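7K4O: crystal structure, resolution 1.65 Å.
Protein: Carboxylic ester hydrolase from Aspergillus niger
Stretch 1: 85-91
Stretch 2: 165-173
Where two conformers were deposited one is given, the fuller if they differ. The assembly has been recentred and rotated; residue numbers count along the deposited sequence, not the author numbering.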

# COMPACT_ATOMS: atom_id res chain seq x y z
N ASP A 85 2.46 0.73 -30.61
CA ASP A 85 3.01 0.30 -29.31
C ASP A 85 1.94 -0.34 -28.40
O ASP A 85 2.33 -0.93 -27.41
N PHE A 86 0.69 -0.25 -28.77
CA PHE A 86 -0.42 -0.82 -27.95
C PHE A 86 -0.37 -2.34 -28.03
O PHE A 86 -0.19 -2.93 -29.14
N GLN A 87 -0.47 -2.99 -26.89
CA GLN A 87 -0.31 -4.47 -26.78
C GLN A 87 -1.52 -5.11 -26.09
O GLN A 87 -1.31 -6.11 -25.36
N ASN A 88 -2.70 -4.59 -26.29
CA ASN A 88 -3.95 -5.24 -25.83
C ASN A 88 -3.89 -5.32 -24.29
O ASN A 88 -4.28 -6.35 -23.70
N ARG A 89 -3.51 -4.20 -23.65
CA ARG A 89 -3.43 -4.13 -22.19
C ARG A 89 -4.14 -2.87 -21.71
O ARG A 89 -4.06 -1.82 -22.36
N TRP A 90 -4.70 -3.00 -20.51
CA TRP A 90 -5.27 -1.88 -19.71
C TRP A 90 -4.54 -1.90 -18.36
O TRP A 90 -4.40 -2.99 -17.78
N LEU A 91 -4.17 -0.75 -17.85
CA LEU A 91 -3.66 -0.62 -16.48
C LEU A 91 -4.48 0.45 -15.73
O LEU A 91 -4.42 1.65 -16.10
N LEU A 165 -13.39 2.25 -23.68
CA LEU A 165 -12.73 3.27 -24.53
C LEU A 165 -11.53 2.61 -25.26
O LEU A 165 -11.36 2.83 -26.48
N THR A 166 -10.73 1.85 -24.53
CA THR A 166 -9.48 1.21 -25.05
C THR A 166 -9.89 0.24 -26.15
O THR A 166 -9.29 0.30 -27.25
N ARG A 167 -10.89 -0.62 -25.93
CA ARG A 167 -11.34 -1.56 -27.01
C ARG A 167 -11.79 -0.79 -28.25
O ARG A 167 -11.41 -1.20 -29.39
N ASN A 168 -12.54 0.27 -28.06
CA ASN A 168 -13.09 1.02 -29.22
C ASN A 168 -11.98 1.76 -29.95
O ASN A 168 -11.94 1.71 -31.21
N VAL A 169 -11.08 2.42 -29.25
CA VAL A 169 -10.15 3.38 -29.88
C VAL A 169 -9.09 2.64 -30.68
O VAL A 169 -8.69 3.15 -31.74
N TYR A 170 -8.74 1.41 -30.30
CA TYR A 170 -7.71 0.61 -31.01
C TYR A 170 -8.38 -0.36 -31.98
O TYR A 170 -7.64 -1.14 -32.60
N GLY A 171 -9.69 -0.35 -32.09
CA GLY A 171 -10.41 -1.22 -33.06
C GLY A 171 -10.33 -2.68 -32.69
O GLY A 171 -10.27 -3.55 -33.61
N MET A 172 -10.34 -2.98 -31.40
CA MET A 172 -10.34 -4.40 -30.94
C MET A 172 -11.69 -5.03 -31.27
O MET A 172 -12.76 -4.43 -31.08
N SER A 173 -11.71 -6.29 -31.69
CA SER A 173 -12.99 -6.98 -31.90
C SER A 173 -13.52 -7.43 -30.56
O SER A 173 -12.76 -7.53 -29.60

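Phe86 is the centre of this contact. Its CA-to-CB bond points toward stretch 2, and chi1 is t (177°) with chi2 at 63°. This conformation lays the ring against Tyr170, which also points toward its partner, with chi1 m and chi2 at -68°. The two rings form a face-to-face stack. Their centroids are 3.7 Å apart and their planes differ by 7°. The closest atoms are Phe86 CD1 and Tyr170 CE2, at 3.4 Å. Phe86 CB also sits over the tyrosine face, in a CH-pi contact 3.9 Å from the ring centroid. Tyr170 OH is hydrogen-bonded elsewhere in the structure.

Met172 approaches the Phe86 ring at its edge. Its chi angles are m, t and p. Met172 SD lies 3.9 Å from Phe86 CE2, near the ring plane, a sulfur-aromatic arrangement. Met172 CE reaches to 3.8 Å from Asn88 ND2. The CA-to-CB bond of Asn88 points sideways, but with chi1 m the end of the side chain comes nearer.

Thr166, on the helix, points toward stretch 1 with chi1 m. Its CG2 lies 3.6 Å from Phe86 CZ, while its OG1 lies 3.4 Å from Trp90 CE3. The threonine thus touches both aromatic residues, one with each branch. Trp90 has chi1 t and chi2 at -96°. Its CA-to-CB bond is sideways, yet the indole extends to the helix.

No hydrogen bonds cross between the stretches; the contact is built on aromatic and apolar packing. Arg89 points away, its chain extended after chi1 m, and its NH1 makes a weak hydrogen bond to Gln87 OE1 at 2.9 Å. Gly171 ends the helix in a Schellman motif. Its positive phi favours glycine, and Met172 N bonds back to Arg167 O at 2.9 Å.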

# COMPACT_ATOMS: atom_id res chain seq x y z
CB ASP A 85 3.54 1.52 -28.55
CG ASP A 85 4.79 2.15 -29.18
OD1 ASP A 85 5.58 1.38 -29.77
OD2 ASP A 85 4.97 3.42 -29.02
CB PHE A 86 -1.75 -0.33 -28.48
CG PHE A 86 -2.92 -0.91 -27.74
CD1 PHE A 86 -3.13 -0.67 -26.38
CD2 PHE A 86 -3.80 -1.76 -28.37
CE1 PHE A 86 -4.22 -1.23 -25.74
CE2 PHE A 86 -4.91 -2.29 -27.74
CZ PHE A 86 -5.12 -2.03 -26.41
CB GLN A 87 1.01 -4.78 -26.07
CG GLN A 87 2.16 -4.32 -26.95
CD GLN A 87 3.52 -4.89 -26.68
OE1 GLN A 87 3.95 -5.09 -25.57
NE2 GLN A 87 4.25 -5.08 -27.76
CB ASN A 88 -4.22 -6.62 -26.46
CG ASN A 88 -4.57 -6.53 -27.92
OD1 ASN A 88 -4.52 -5.45 -28.51
ND2 ASN A 88 -5.11 -7.62 -28.46
CB ARG A 89 -1.98 -4.18 -21.71
CG ARG A 89 -1.28 -5.50 -22.06
CD ARG A 89 0.21 -5.49 -21.67
NE ARG A 89 0.82 -6.74 -22.11
CZ ARG A 89 1.94 -6.85 -22.81
NH1 ARG A 89 2.65 -5.78 -23.10
NH2 ARG A 89 2.30 -8.06 -23.26
CB TRP A 90 -6.79 -2.06 -19.53
CG TRP A 90 -7.34 -1.15 -18.48
CD1 TRP A 90 -7.57 -1.47 -17.17
CD2 TRP A 90 -7.64 0.24 -18.61
NE1 TRP A 90 -8.03 -0.35 -16.48
CE2 TRP A 90 -8.05 0.71 -17.34
CE3 TRP A 90 -7.58 1.16 -19.66
CZ2 TRP A 90 -8.43 2.03 -17.10
CZ3 TRP A 90 -7.92 2.49 -19.43
CH2 TRP A 90 -8.31 2.93 -18.15
CB LEU A 91 -2.18 -0.22 -16.47
CG LEU A 91 -1.62 -0.09 -15.06
CD1 LEU A 91 -1.57 -1.41 -14.38
CD2 LEU A 91 -0.22 0.57 -15.06
CB LEU A 165 -12.25 4.45 -23.69
CG LEU A 165 -11.33 5.42 -24.44
CD1 LEU A 165 -12.09 6.10 -25.54
CD2 LEU A 165 -10.74 6.43 -23.48
CB THR A 166 -8.75 0.48 -23.94
OG1 THR A 166 -8.32 1.41 -22.94
CG2 THR A 166 -7.55 -0.31 -24.46
CB ARG A 167 -12.50 -2.43 -26.58
CG ARG A 167 -12.10 -3.53 -25.63
CD ARG A 167 -13.37 -4.37 -25.39
NE ARG A 167 -12.90 -5.59 -24.77
CZ ARG A 167 -12.39 -6.62 -25.43
NH1 ARG A 167 -11.95 -7.66 -24.74
NH2 ARG A 167 -12.31 -6.60 -26.75
CB ASN A 168 -14.19 1.97 -28.80
CG ASN A 168 -15.43 1.28 -28.26
OD1 ASN A 168 -15.69 0.14 -28.63
ND2 ASN A 168 -16.20 1.97 -27.40
CB VAL A 169 -9.59 4.38 -28.86
CG1 VAL A 169 -8.45 3.79 -28.12
CG2 VAL A 169 -9.23 5.70 -29.55
CB TYR A 170 -6.80 -0.09 -30.03
CG TYR A 170 -5.91 0.86 -29.25
CD1 TYR A 170 -4.90 1.59 -29.88
CD2 TYR A 170 -6.10 1.07 -27.89
CE1 TYR A 170 -4.07 2.45 -29.18
CE2 TYR A 170 -5.26 1.89 -27.18
CZ TYR A 170 -4.30 2.66 -27.83
OH TYR A 170 -3.47 3.44 -27.08
CB MET A 172 -10.07 -4.50 -29.45
CG MET A 172 -8.69 -4.03 -29.07
SD MET A 172 -8.30 -4.17 -27.33
CE MET A 172 -8.26 -5.95 -27.16
CB SER A 173 -12.78 -8.14 -32.87
OG SER A 173 -12.12 -9.17 -32.15